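Local coordinates for protein nucleoporin nup120 (Schizosaccharomyces pombe, PDB 4GQ2) that serves as a structural constituent of the nuclear pore complex, the assembly through which nuclear transport takes place, at residues P173-T181 and I239-L250; T294-Y302 and S309-A317. All coordinates share one frame; numbering follows the deposited sequence.

Contact 1: P173-T181 and I239-L250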
ATOM      1  N   PRO A 173      16.727  25.936 -36.163  1.00 51.44           N
ATOM      2  CA  PRO A 173      17.376  25.846 -34.853  1.00 50.15           C
ATOM      3  C   PRO A 173      17.518  24.388 -34.438  1.00 55.87           C
ATOM      4  O   PRO A 173      16.601  23.591 -34.654  1.00 47.43           O
ATOM      5  CB  PRO A 173      16.403  26.586 -33.921  1.00 49.87           C
ATOM      6  CG  PRO A 173      15.564  27.430 -34.821  1.00 45.17           C
ATOM      7  CD  PRO A 173      15.415  26.599 -36.065  1.00 44.53           C
ATOM      8  N   ASP A 174      18.669  24.048 -33.867  1.00 56.12           N
ATOM      9  CA  ASP A 174      19.017  22.659 -33.621  1.00 55.21           C
ATOM     10  C   ASP A 174      19.438  22.394 -32.169  1.00 51.66           C
ATOM     11  O   ASP A 174      18.885  21.520 -31.507  1.00 51.29           O
ATOM     12  CB  ASP A 174      20.119  22.225 -34.591  1.00 63.60           C
ATOM     13  CG  ASP A 174      20.271  20.721 -34.665  1.00 69.87           C
ATOM     14  OD1 ASP A 174      19.259  20.017 -34.900  1.00 76.82           O
ATOM     15  OD2 ASP A 174      21.411  20.244 -34.502  1.00 62.25           O
ATOM     16  N   LEU A 175      20.418  23.145 -31.683  1.00 46.91           N
ATOM     17  CA  LEU A 175      20.878  22.987 -30.309  1.00 50.19           C
ATOM     18  C   LEU A 175      20.886  24.329 -29.592  1.00 50.85           C
ATOM     19  O   LEU A 175      21.059  25.375 -30.224  1.00 52.63           O
ATOM     20  CB  LEU A 175      22.267  22.341 -30.264  1.00 47.75           C
ATOM     21  CG  LEU A 175      22.429  20.914 -30.811  1.00 52.32           C
ATOM     22  CD1 LEU A 175      23.899  20.585 -31.030  1.00 45.96           C
ATOM     23  CD2 LEU A 175      21.784  19.883 -29.894  1.00 50.24           C
ATOM     24  N   MET A 176      20.678  24.289 -28.277  1.00 47.10           N
ATOM     25  CA  MET A 176      20.676  25.490 -27.445  1.00 50.97           C
ATOM     26  C   MET A 176      21.680  25.378 -26.310  1.00 50.69           C
ATOM     27  O   MET A 176      22.010  24.277 -25.860  1.00 52.02           O
ATOM     28  CB  MET A 176      19.302  25.737 -26.821  1.00 45.05           C
ATOM     29  CG  MET A 176      18.113  25.658 -27.766  1.00 58.05           C
ATOM     30  SD  MET A 176      16.565  25.528 -26.844  1.00 57.27           S
ATOM     31  CE  MET A 176      16.377  27.179 -26.173  1.00 39.40           C
ATOM     32  N   ALA A 177      22.152  26.530 -25.845  1.00 52.01           N
ATOM     33  CA  ALA A 177      22.885  26.618 -24.588  1.00 54.83           C
ATOM     34  C   ALA A 177      22.648  27.989 -23.971  1.00 57.44           C
ATOM     35  O   ALA A 177      23.147  29.001 -24.471  1.00 71.33           O
ATOM     36  CB  ALA A 177      24.376  26.357 -24.790  1.00 44.02           C
ATOM     37  N   ALA A 178      21.855  28.010 -22.904  1.00 51.24           N
ATOM     38  CA  ALA A 178      21.628  29.211 -22.112  1.00 51.05           C
ATOM     39  C   ALA A 178      22.964  29.772 -21.633  1.00 54.16           C
ATOM     40  O   ALA A 178      23.808  29.039 -21.118  1.00 57.39           O
ATOM     41  CB  ALA A 178      20.734  28.889 -20.922  1.00 47.09           C
ATOM     42  N   ILE A 179      23.158  31.070 -21.824  1.00 62.40           N
ATOM     43  CA  ILE A 179      24.382  31.736 -21.376  1.00 68.20           C
ATOM     44  C   ILE A 179      24.114  32.425 -20.041  1.00 70.22           C
ATOM     45  O   ILE A 179      24.991  32.500 -19.179  1.00 68.70           O
ATOM     46  CB  ILE A 179      24.885  32.753 -22.432  1.00 72.96           C
ATOM     47  CG1 ILE A 179      25.280  32.042 -23.736  1.00 69.65           C
ATOM     48  CG2 ILE A 179      26.028  33.610 -21.895  1.00 80.22           C
ATOM     49  CD1 ILE A 179      26.163  30.821 -23.561  1.00 56.37           C
ATOM     50  N   SER A 180      22.879  32.900 -19.887  1.00 60.59           N
ATOM     51  CA  SER A 180      22.448  33.671 -18.733  1.00 53.54           C
ATOM     52  C   SER A 180      20.928  33.798 -18.754  1.00 55.39           C
ATOM     53  O   SER A 180      20.252  33.197 -19.596  1.00 50.76           O
ATOM     54  CB  SER A 180      23.070  35.070 -18.775  1.00 56.14           C
ATOM     55  OG  SER A 180      22.538  35.822 -19.854  1.00 51.83           O
ATOM     56  N   THR A 181      20.401  34.604 -17.838  1.00 62.41           N
ATOM     57  CA  THR A 181      18.966  34.868 -17.767  1.00 61.80           C
ATOM     58  C   THR A 181      18.470  35.781 -18.882  1.00 57.36           C
ATOM     59  O   THR A 181      17.276  36.050 -18.977  1.00 68.31           O
ATOM     60  CB  THR A 181      18.551  35.458 -16.401  1.00 70.88           C
ATOM     61  OG1 THR A 181      19.561  36.364 -15.932  1.00 67.77           O
ATOM     62  CG2 THR A 181      18.357  34.345 -15.385  1.00 65.53           C
ATOM     63  N   ILE A 239      27.556  20.132 -33.732  1.00 56.90           N
ATOM     64  CA  ILE A 239      26.912  18.851 -33.429  1.00 56.12           C
ATOM     65  C   ILE A 239      26.857  18.575 -31.925  1.00 48.66           C
ATOM     66  O   ILE A 239      26.270  17.585 -31.497  1.00 53.57           O
ATOM     67  CB  ILE A 239      27.571  17.672 -34.176  1.00 48.75           C
ATOM     68  CG1 ILE A 239      29.048  17.539 -33.793  1.00 56.75           C
ATOM     69  CG2 ILE A 239      27.391  17.838 -35.681  1.00 49.16           C
ATOM     70  CD1 ILE A 239      29.615  16.150 -34.003  1.00 69.05           C
ATOM     71  N   SER A 240      27.471  19.462 -31.143  1.00 49.08           N
ATOM     72  CA  SER A 240      27.472  19.384 -29.683  1.00 56.35           C
ATOM     73  C   SER A 240      28.122  20.645 -29.111  1.00 62.28           C
ATOM     74  O   SER A 240      29.220  21.020 -29.525  1.00 61.40           O
ATOM     75  CB  SER A 240      28.237  18.140 -29.213  1.00 67.23           C
ATOM     76  OG  SER A 240      27.772  17.683 -27.956  1.00 78.05           O
ATOM     77  N   MET A 241      27.444  21.303 -28.174  1.00 59.19           N
ATOM     78  CA  MET A 241      28.013  22.482 -27.510  1.00 60.06           C
ATOM     79  C   MET A 241      27.616  22.612 -26.041  1.00 56.01           C
ATOM     80  O   MET A 241      26.487  22.285 -25.662  1.00 58.31           O
ATOM     81  CB  MET A 241      27.693  23.778 -28.273  1.00 62.25           C
ATOM     82  CG  MET A 241      26.216  24.061 -28.507  1.00 58.56           C
ATOM     83  SD  MET A 241      25.947  25.765 -29.040  1.00 58.38           S
ATOM     84  CE  MET A 241      24.186  25.767 -29.348  1.00 51.22           C
ATOM     85  N   ILE A 242      28.560  23.088 -25.229  1.00 48.42           N
ATOM     86  CA  ILE A 242      28.344  23.299 -23.794  1.00 55.45           C
ATOM     87  C   ILE A 242      28.908  24.637 -23.311  1.00 61.55           C
ATOM     88  O   ILE A 242      29.957  25.091 -23.767  1.00 64.83           O
ATOM     89  CB  ILE A 242      28.920  22.152 -22.925  1.00 52.56           C
ATOM     90  CG1 ILE A 242      30.363  21.823 -23.330  1.00 57.21           C
ATOM     91  CG2 ILE A 242      28.035  20.914 -23.007  1.00 51.98           C
ATOM     92  CD1 ILE A 242      31.145  21.059 -22.280  1.00 54.51           C
ATOM     93  N   PHE A 243      28.189  25.254 -22.381  1.00 62.54           N
ATOM     94  CA  PHE A 243      28.576  26.520 -21.787  1.00 55.74           C
ATOM     95  C   PHE A 243      29.292  26.280 -20.461  1.00 58.50           C
ATOM     96  O   PHE A 243      28.850  25.465 -19.655  1.00 60.61           O
ATOM     97  CB  PHE A 243      27.329  27.388 -21.579  1.00 57.14           C
ATOM     98  CG  PHE A 243      27.543  28.567 -20.667  1.00 59.68           C
ATOM     99  CD1 PHE A 243      28.396  29.609 -21.030  1.00 49.23           C
ATOM    100  CD2 PHE A 243      26.873  28.645 -19.447  1.00 60.64           C
ATOM    101  CE1 PHE A 243      28.576  30.703 -20.193  1.00 59.69           C
ATOM    102  CE2 PHE A 243      27.054  29.734 -18.603  1.00 59.78           C
ATOM    103  CZ  PHE A 243      27.905  30.766 -18.977  1.00 55.95           C
ATOM    104  N   LEU A 244      30.400  26.990 -20.251  1.00 60.68           N
ATOM    105  CA  LEU A 244      31.188  26.871 -19.025  1.00 62.67           C
ATOM    106  C   LEU A 244      31.284  28.212 -18.307  1.00 77.94           C
ATOM    107  O   LEU A 244      31.032  29.257 -18.898  1.00 78.47           O
ATOM    108  CB  LEU A 244      32.597  26.354 -19.331  1.00 57.46           C
ATOM    109  CG  LEU A 244      32.804  25.177 -20.289  1.00 67.43           C
ATOM    110  CD1 LEU A 244      34.291  24.939 -20.491  1.00 67.18           C
ATOM    111  CD2 LEU A 244      32.128  23.905 -19.798  1.00 71.35           C
ATOM    112  N   SER A 245      31.637  28.166 -17.023  1.00 90.26           N
ATOM    113  CA  SER A 245      31.913  29.360 -16.213  1.00 87.97           C
ATOM    114  C   SER A 245      32.755  28.968 -14.978  1.00 87.95           C
ATOM    115  O   SER A 245      32.755  27.803 -14.593  1.00105.67           O
ATOM    116  CB  SER A 245      30.620  30.107 -15.839  1.00 77.86           C
ATOM    117  OG  SER A 245      29.470  29.288 -15.988  1.00 76.26           O
ATOM    118  N   THR A 246      33.474  29.904 -14.353  1.00 84.08           N
ATOM    119  CA  THR A 246      33.428  31.334 -14.664  1.00106.53           C
ATOM    120  C   THR A 246      34.420  31.724 -15.768  1.00 97.24           C
ATOM    121  O   THR A 246      35.059  32.782 -15.711  1.00 90.81           O
ATOM    122  CB  THR A 246      33.620  32.211 -13.397  1.00121.99           C
ATOM    123  OG1 THR A 246      33.190  31.493 -12.233  1.00127.68           O
ATOM    124  CG2 THR A 246      32.825  33.519 -13.504  1.00 97.34           C
ATOM    125  N   TYR A 247      34.551  30.846 -16.759  1.00 79.77           N
ATOM    126  CA  TYR A 247      35.100  31.226 -18.050  1.00 76.14           C
ATOM    127  C   TYR A 247      33.901  31.571 -18.912  1.00 76.91           C
ATOM    128  O   TYR A 247      33.052  30.714 -19.151  1.00 93.80           O
ATOM    129  CB  TYR A 247      35.869  30.075 -18.702  1.00 74.91           C
ATOM    130  CG  TYR A 247      36.735  29.250 -17.779  1.00 71.81           C
ATOM    131  CD1 TYR A 247      37.562  29.851 -16.829  1.00 77.30           C
ATOM    132  CD2 TYR A 247      36.751  27.865 -17.881  1.00 69.94           C
ATOM    133  CE1 TYR A 247      38.360  29.091 -15.991  1.00 77.26           C
ATOM    134  CE2 TYR A 247      37.551  27.097 -17.054  1.00 75.16           C
ATOM    135  CZ  TYR A 247      38.350  27.712 -16.109  1.00 78.10           C
ATOM    136  OH  TYR A 247      39.144  26.947 -15.287  1.00 77.61           O
ATOM    137  N   ASN A 248      33.810  32.815 -19.369  1.00 70.45           N
ATOM    138  CA  ASN A 248      32.742  33.194 -20.290  1.00 78.97           C
ATOM    139  C   ASN A 248      32.981  32.505 -21.642  1.00 73.69           C
ATOM    140  O   ASN A 248      33.302  33.144 -22.646  1.00 88.12           O
ATOM    141  CB  ASN A 248      32.659  34.721 -20.423  1.00 84.59           C
ATOM    142  CG  ASN A 248      31.278  35.202 -20.841  1.00 95.94           C
ATOM    143  OD1 ASN A 248      30.302  34.448 -20.816  1.00 96.31           O
ATOM    144  ND2 ASN A 248      31.191  36.472 -21.225  1.00103.52           N
ATOM    145  N   VAL A 249      32.811  31.185 -21.643  1.00 63.33           N
ATOM    146  CA  VAL A 249      33.322  30.317 -22.702  1.00 71.16           C
ATOM    147  C   VAL A 249      32.298  29.290 -23.185  1.00 71.34           C
ATOM    148  O   VAL A 249      31.540  28.725 -22.393  1.00 78.06           O
ATOM    149  CB  VAL A 249      34.609  29.601 -22.221  1.00 72.62           C
ATOM    150  CG1 VAL A 249      34.794  28.247 -22.892  1.00 69.95           C
ATOM    151  CG2 VAL A 249      35.822  30.496 -22.429  1.00 76.95           C
ATOM    152  N   LEU A 250      32.294  29.064 -24.495  1.00 69.93           N
ATOM    153  CA  LEU A 250      31.479  28.038 -25.126  1.00 57.43           C
ATOM    154  C   LEU A 250      32.413  26.990 -25.719  1.00 58.28           C
ATOM    155  O   LEU A 250      33.387  27.336 -26.386  1.00 67.77           O
ATOM    156  CB  LEU A 250      30.620  28.666 -26.224  1.00 57.49           C
ATOM    157  CG  LEU A 250      29.248  28.070 -26.546  1.00 63.77           C
ATOM    158  CD1 LEU A 250      28.261  28.340 -25.417  1.00 55.09           C
ATOM    159  CD2 LEU A 250      28.721  28.635 -27.855  1.00 52.18           C
TER
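Ile179 and Phe243 make a CH-pi contact. The CA of Ile179 stands over the centre of the Phe243 ring, 4.2 Å from its centroid and 5° off the ring normal. The ring is brought there by a first torsion that sets CG anti to the backbone N (chi1 165°). Backbone oxygens also meet this ring, with Ile179 O 3.4 Å from Phe243 CZ, while Ala178 O approaches CD2 obliquely.

Among the apolar contacts, Ile179 CD1 touches both Phe243 CD1, 3.6 Å away, and Leu250 CD1, at 3.7 Å. Ala177 CB adds looser touches to Phe243 CB and Leu250 CD1, and Leu175 CB lies near Met241 CE. An alanine in place of Phe243 would be likely to leave Ile179 without the surface beneath its CA and to open a gap beside its CD1.

Other side chains lie on backbone. Met241 CG sits between its backbone N and carbonyl carbon (chi1 57°), and the extended chain beyond carries CE to 3.3 Å from Leu175 O. Leu175 CD1 lies 3.7 Å from Ser240 N.

Strands 173-178 and 240-244 run almost parallel, their axes 6.9 Å apart at closest approach, each the first strand of its own four-stranded sheet. Successive beta-propeller blades thus meet through side chains laid on each other and on the facing backbone, without hydrogen bonds between the two segments, and the chemistry implies adhesion by shape and apolar burial rather than sheet continuity.

Contact 2: T294-Y302 and S309-A317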
ATOM      1  N   THR A 294      34.202  22.031 -10.907  1.00 98.16           N
ATOM      2  CA  THR A 294      34.991  23.094 -11.517  1.00109.86           C
ATOM      3  C   THR A 294      34.855  22.984 -13.024  1.00104.82           C
ATOM      4  O   THR A 294      35.432  22.084 -13.632  1.00105.63           O
ATOM      5  CB  THR A 294      36.486  23.006 -11.135  1.00127.95           C
ATOM      6  OG1 THR A 294      36.989  21.698 -11.443  1.00117.99           O
ATOM      7  CG2 THR A 294      36.695  23.302  -9.649  1.00122.23           C
ATOM      8  N   ASN A 295      34.074  23.884 -13.621  1.00 99.93           N
ATOM      9  CA  ASN A 295      33.911  23.916 -15.072  1.00 96.34           C
ATOM     10  C   ASN A 295      35.271  24.134 -15.717  1.00 89.06           C
ATOM     11  O   ASN A 295      35.632  25.256 -16.065  1.00 96.85           O
ATOM     12  CB  ASN A 295      32.931  25.014 -15.503  1.00 97.22           C
ATOM     13  CG  ASN A 295      31.525  24.802 -14.966  1.00102.16           C
ATOM     14  OD1 ASN A 295      31.110  23.675 -14.686  1.00110.32           O
ATOM     15  ND2 ASN A 295      30.778  25.891 -14.829  1.00102.25           N
ATOM     16  N   SER A 296      36.020  23.044 -15.856  1.00 72.94           N
ATOM     17  CA  SER A 296      37.431  23.101 -16.214  1.00 76.30           C
ATOM     18  C   SER A 296      37.854  21.829 -16.945  1.00 78.99           C
ATOM     19  O   SER A 296      38.851  21.823 -17.671  1.00 80.75           O
ATOM     20  CB  SER A 296      38.279  23.304 -14.950  1.00 78.78           C
ATOM     21  OG  SER A 296      39.639  23.555 -15.257  1.00 84.38           O
ATOM     22  N   PHE A 297      37.091  20.755 -16.748  1.00 73.24           N
ATOM     23  CA  PHE A 297      37.338  19.495 -17.443  1.00 68.83           C
ATOM     24  C   PHE A 297      36.214  19.182 -18.417  1.00 68.34           C
ATOM     25  O   PHE A 297      35.069  19.581 -18.209  1.00 66.24           O
ATOM     26  CB  PHE A 297      37.510  18.345 -16.457  1.00 68.49           C
ATOM     27  CG  PHE A 297      38.666  18.518 -15.522  1.00 72.34           C
ATOM     28  CD1 PHE A 297      39.926  18.046 -15.862  1.00 78.73           C
ATOM     29  CD2 PHE A 297      38.493  19.142 -14.290  1.00 79.94           C
ATOM     30  CE1 PHE A 297      40.996  18.198 -14.994  1.00 84.10           C
ATOM     31  CE2 PHE A 297      39.558  19.299 -13.418  1.00 81.25           C
ATOM     32  CZ  PHE A 297      40.811  18.826 -13.772  1.00 79.36           C
ATOM     33  N   ILE A 298      36.560  18.464 -19.479  1.00 61.53           N
ATOM     34  CA  ILE A 298      35.645  18.168 -20.564  1.00 57.16           C
ATOM     35  C   ILE A 298      35.796  16.710 -20.952  1.00 61.24           C
ATOM     36  O   ILE A 298      36.900  16.250 -21.223  1.00 57.94           O
ATOM     37  CB  ILE A 298      35.939  19.051 -21.801  1.00 64.97           C
ATOM     38  CG1 ILE A 298      35.500  20.492 -21.542  1.00 66.56           C
ATOM     39  CG2 ILE A 298      35.234  18.522 -23.043  1.00 59.34           C
ATOM     40  CD1 ILE A 298      36.308  21.520 -22.299  1.00 76.68           C
ATOM     41  N   ALA A 299      34.678  15.991 -20.970  1.00 61.24           N
ATOM     42  CA  ALA A 299      34.651  14.640 -21.493  1.00 57.61           C
ATOM     43  C   ALA A 299      34.140  14.668 -22.928  1.00 56.74           C
ATOM     44  O   ALA A 299      33.225  15.425 -23.258  1.00 58.07           O
ATOM     45  CB  ALA A 299      33.789  13.742 -20.623  1.00 58.89           C
ATOM     46  N   LEU A 300      34.749  13.842 -23.772  1.00 55.36           N
ATOM     47  CA  LEU A 300      34.450  13.821 -25.196  1.00 58.81           C
ATOM     48  C   LEU A 300      34.365  12.382 -25.689  1.00 59.84           C
ATOM     49  O   LEU A 300      35.183  11.539 -25.308  1.00 61.80           O
ATOM     50  CB  LEU A 300      35.502  14.626 -25.975  1.00 63.82           C
ATOM     51  CG  LEU A 300      35.753  14.391 -27.472  1.00 76.02           C
ATOM     52  CD1 LEU A 300      34.540  14.726 -28.331  1.00 68.05           C
ATOM     53  CD2 LEU A 300      36.966  15.189 -27.927  1.00 70.66           C
ATOM     54  N   TYR A 301      33.370  12.121 -26.534  1.00 53.97           N
ATOM     55  CA  TYR A 301      33.063  10.776 -27.013  1.00 58.19           C
ATOM     56  C   TYR A 301      33.487  10.548 -28.457  1.00 56.75           C
ATOM     57  O   TYR A 301      33.262  11.403 -29.319  1.00 51.99           O
ATOM     58  CB  TYR A 301      31.563  10.504 -26.887  1.00 44.08           C
ATOM     59  CG  TYR A 301      31.132   9.134 -27.362  1.00 44.23           C
ATOM     60  CD1 TYR A 301      31.632   7.980 -26.763  1.00 43.72           C
ATOM     61  CD2 TYR A 301      30.200   8.989 -28.396  1.00 54.61           C
ATOM     62  CE1 TYR A 301      31.231   6.721 -27.183  1.00 43.33           C
ATOM     63  CE2 TYR A 301      29.786   7.727 -28.818  1.00 49.63           C
ATOM     64  CZ  TYR A 301      30.308   6.602 -28.205  1.00 44.48           C
ATOM     65  OH  TYR A 301      29.917   5.351 -28.604  1.00 53.86           O
ATOM     66  N   TYR A 302      34.081   9.379 -28.699  1.00 51.79           N
ATOM     67  CA  TYR A 302      34.496   8.945 -30.030  1.00 62.06           C
ATOM     68  C   TYR A 302      33.775   7.650 -30.383  1.00 68.23           C
ATOM     69  O   TYR A 302      34.021   6.618 -29.751  1.00 73.15           O
ATOM     70  CB  TYR A 302      35.998   8.661 -30.070  1.00 59.56           C
ATOM     71  CG  TYR A 302      36.912   9.864 -30.011  1.00 73.25           C
ATOM     72  CD1 TYR A 302      37.266  10.434 -28.787  1.00 75.42           C
ATOM     73  CD2 TYR A 302      37.466  10.402 -31.178  1.00 80.65           C
ATOM     74  CE1 TYR A 302      38.121  11.523 -28.725  1.00 85.06           C
ATOM     75  CE2 TYR A 302      38.327  11.491 -31.124  1.00 82.50           C
ATOM     76  CZ  TYR A 302      38.649  12.045 -29.895  1.00 85.87           C
ATOM     77  OH  TYR A 302      39.501  13.124 -29.822  1.00 99.24           O
ATOM     78  N   SER A 309      35.005   5.183 -27.346  1.00 53.14           N
ATOM     79  CA  SER A 309      35.937   5.498 -26.271  1.00 54.83           C
ATOM     80  C   SER A 309      35.724   6.941 -25.843  1.00 51.53           C
ATOM     81  O   SER A 309      34.979   7.677 -26.487  1.00 55.12           O
ATOM     82  CB  SER A 309      37.388   5.280 -26.723  1.00 59.02           C
ATOM     83  OG  SER A 309      37.691   6.036 -27.884  1.00 65.74           O
ATOM     84  N   PHE A 310      36.377   7.344 -24.759  1.00 48.76           N
ATOM     85  CA  PHE A 310      36.175   8.675 -24.202  1.00 62.53           C
ATOM     86  C   PHE A 310      37.494   9.396 -23.934  1.00 66.28           C
ATOM     87  O   PHE A 310      38.489   8.770 -23.574  1.00 56.24           O
ATOM     88  CB  PHE A 310      35.368   8.592 -22.905  1.00 65.60           C
ATOM     89  CG  PHE A 310      33.935   8.172 -23.096  1.00 58.45           C
ATOM     90  CD1 PHE A 310      33.581   6.827 -23.087  1.00 60.09           C
ATOM     91  CD2 PHE A 310      32.935   9.125 -23.261  1.00 65.63           C
ATOM     92  CE1 PHE A 310      32.262   6.439 -23.256  1.00 62.26           C
ATOM     93  CE2 PHE A 310      31.612   8.746 -23.426  1.00 60.93           C
ATOM     94  CZ  PHE A 310      31.276   7.400 -23.422  1.00 56.96           C
ATOM     95  N   SER A 311      37.484  10.716 -24.106  1.00 70.65           N
ATOM     96  CA  SER A 311      38.639  11.555 -23.798  1.00 64.55           C
ATOM     97  C   SER A 311      38.311  12.580 -22.719  1.00 66.82           C
ATOM     98  O   SER A 311      37.168  13.013 -22.594  1.00 79.09           O
ATOM     99  CB  SER A 311      39.129  12.275 -25.054  1.00 59.81           C
ATOM    100  OG  SER A 311      39.796  11.385 -25.926  1.00 67.16           O
ATOM    101  N   ILE A 312      39.321  12.955 -21.939  1.00 73.88           N
ATOM    102  CA  ILE A 312      39.208  14.077 -21.008  1.00 69.25           C
ATOM    103  C   ILE A 312      40.231  15.157 -21.374  1.00 74.27           C
ATOM    104  O   ILE A 312      41.373  14.850 -21.717  1.00100.62           O
ATOM    105  CB  ILE A 312      39.354  13.633 -19.532  1.00 70.88           C
ATOM    106  CG1 ILE A 312      38.128  12.811 -19.099  1.00 75.52           C
ATOM    107  CG2 ILE A 312      39.540  14.838 -18.612  1.00 58.79           C
ATOM    108  CD1 ILE A 312      38.198  12.239 -17.693  1.00 62.39           C
ATOM    109  N   TYR A 313      39.803  16.415 -21.317  1.00 63.98           N
ATOM    110  CA  TYR A 313      40.656  17.556 -21.611  1.00 60.58           C
ATOM    111  C   TYR A 313      40.611  18.562 -20.471  1.00 65.17           C
ATOM    112  O   TYR A 313      39.562  18.775 -19.863  1.00 72.65           O
ATOM    113  CB  TYR A 313      40.199  18.253 -22.893  1.00 62.51           C
ATOM    114  CG  TYR A 313      40.382  17.452 -24.163  1.00 77.89           C
ATOM    115  CD1 TYR A 313      39.463  16.470 -24.524  1.00 68.85           C
ATOM    116  CD2 TYR A 313      41.460  17.693 -25.019  1.00 82.54           C
ATOM    117  CE1 TYR A 313      39.620  15.739 -25.689  1.00 68.21           C
ATOM    118  CE2 TYR A 313      41.621  16.967 -26.193  1.00 74.17           C
ATOM    119  CZ  TYR A 313      40.696  15.992 -26.520  1.00 71.73           C
ATOM    120  OH  TYR A 313      40.833  15.254 -27.673  1.00 78.32           O
ATOM    121  N   LYS A 314      41.755  19.183 -20.197  1.00 69.66           N
ATOM    122  CA  LYS A 314      41.841  20.278 -19.239  1.00 66.06           C
ATOM    123  C   LYS A 314      41.761  21.606 -19.984  1.00 65.31           C
ATOM    124  O   LYS A 314      42.413  21.787 -21.017  1.00 75.35           O
ATOM    125  CB  LYS A 314      43.152  20.190 -18.444  1.00 61.00           C
ATOM    126  CG  LYS A 314      43.378  21.302 -17.430  1.00 69.07           C
ATOM    127  CD  LYS A 314      42.722  21.006 -16.088  1.00 81.64           C
ATOM    128  CE  LYS A 314      42.696  22.227 -15.174  1.00 83.89           C
ATOM    129  NZ  LYS A 314      44.025  22.562 -14.590  1.00 83.63           N
ATOM    130  N   LEU A 315      40.945  22.520 -19.470  1.00 61.15           N
ATOM    131  CA  LEU A 315      40.899  23.878 -19.990  1.00 64.64           C
ATOM    132  C   LEU A 315      41.778  24.775 -19.128  1.00 76.64           C
ATOM    133  O   LEU A 315      41.598  24.863 -17.909  1.00 72.34           O
ATOM    134  CB  LEU A 315      39.469  24.425 -20.022  1.00 56.36           C
ATOM    135  CG  LEU A 315      38.970  25.173 -21.270  1.00 67.97           C
ATOM    136  CD1 LEU A 315      37.747  25.997 -20.913  1.00 73.90           C
ATOM    137  CD2 LEU A 315      40.014  26.067 -21.933  1.00 69.27           C
ATOM    138  N   ASN A 316      42.733  25.429 -19.783  1.00 84.28           N
ATOM    139  CA  ASN A 316      43.654  26.343 -19.127  1.00 77.30           C
ATOM    140  C   ASN A 316      43.468  27.754 -19.669  1.00 84.35           C
ATOM    141  O   ASN A 316      43.528  27.977 -20.881  1.00 73.68           O
ATOM    142  CB  ASN A 316      45.096  25.867 -19.322  1.00 82.06           C
ATOM    143  CG  ASN A 316      45.328  24.465 -18.776  1.00 87.53           C
ATOM    144  OD1 ASN A 316      45.047  24.187 -17.609  1.00 82.05           O
ATOM    145  ND2 ASN A 316      45.846  23.575 -19.622  1.00 82.09           N
ATOM    146  N   ALA A 317      43.216  28.694 -18.763  1.00100.09           N
ATOM    147  CA  ALA A 317      43.009  30.094 -19.120  1.00113.37           C
ATOM    148  C   ALA A 317      44.068  30.974 -18.464  1.00133.12           C
ATOM    149  O   ALA A 317      44.443  30.743 -17.312  1.00141.66           O
ATOM    150  CB  ALA A 317      41.616  30.543 -18.705  1.00100.78           C
TER
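Leu300 and Ser311 form a hydrogen-bonded pair of an antiparallel beta hairpin, the central two strands of a four-stranded propeller blade. Ser311 N donates to Leu300 O over 2.7 Å at 166°, and Leu300 N returns a bond to Ser311 O. The same reciprocal pairing joins Ile298 with Tyr313 and Tyr302 with Ser309; one further bond, Leu315 N to Ser296 O at 2.8 Å, extends the register past the strand start at Phe297.

Side-chain polarity is sparser. Tyr302 OH and Tyr313 OH share a weak hydrogen bond of 3.3 Å, their side chains crossing at about a right angle. Ser311 OG, beside the Tyr302 ring, bonds instead to Lys330 O.

Packing divides between the two faces. Leu300 CD2 presses on Tyr313 CE1 at 3.5 Å, on the face that also carries Tyr302. On the other, a bend at chi2 (86°) folds the Lys314 chain over toward Phe297, with CD 3.5 Å from Phe297 CE1. Ala299 and Phe310 reach strands 346-354 and 361-370, and Ile312 reaches Leu352 of the former. Here the planes of Tyr301 and Phe310 are inclined at 40°, and Tyr301 CD1 lies over one face of the Phe310 ring, near its rim, 3.4 Å from CZ.

How the contacts relate
Following the chain from the N terminus, after the earlier strands of the propeller, 173-181 opens one blade, which three further strands complete before 239-250 returns beside it. Contact 1 therefore closes a long loop of 57 residues and joins one blade to the next. The chain goes on through the remainder of that second blade and into a third, where contact 2 closes only the short turn between neighbouring strands. The two loops follow in series, neither enclosing nor crossing the other. The centres of the two contacts lie about 15 Å apart, and they touch directly: Leu244 CD1 meets Leu315 CD1 at 3.6 Å, and Tyr247 OH makes a weak hydrogen bond with Ser296 OG. Segment 239-250 thus borders the blades before and after it.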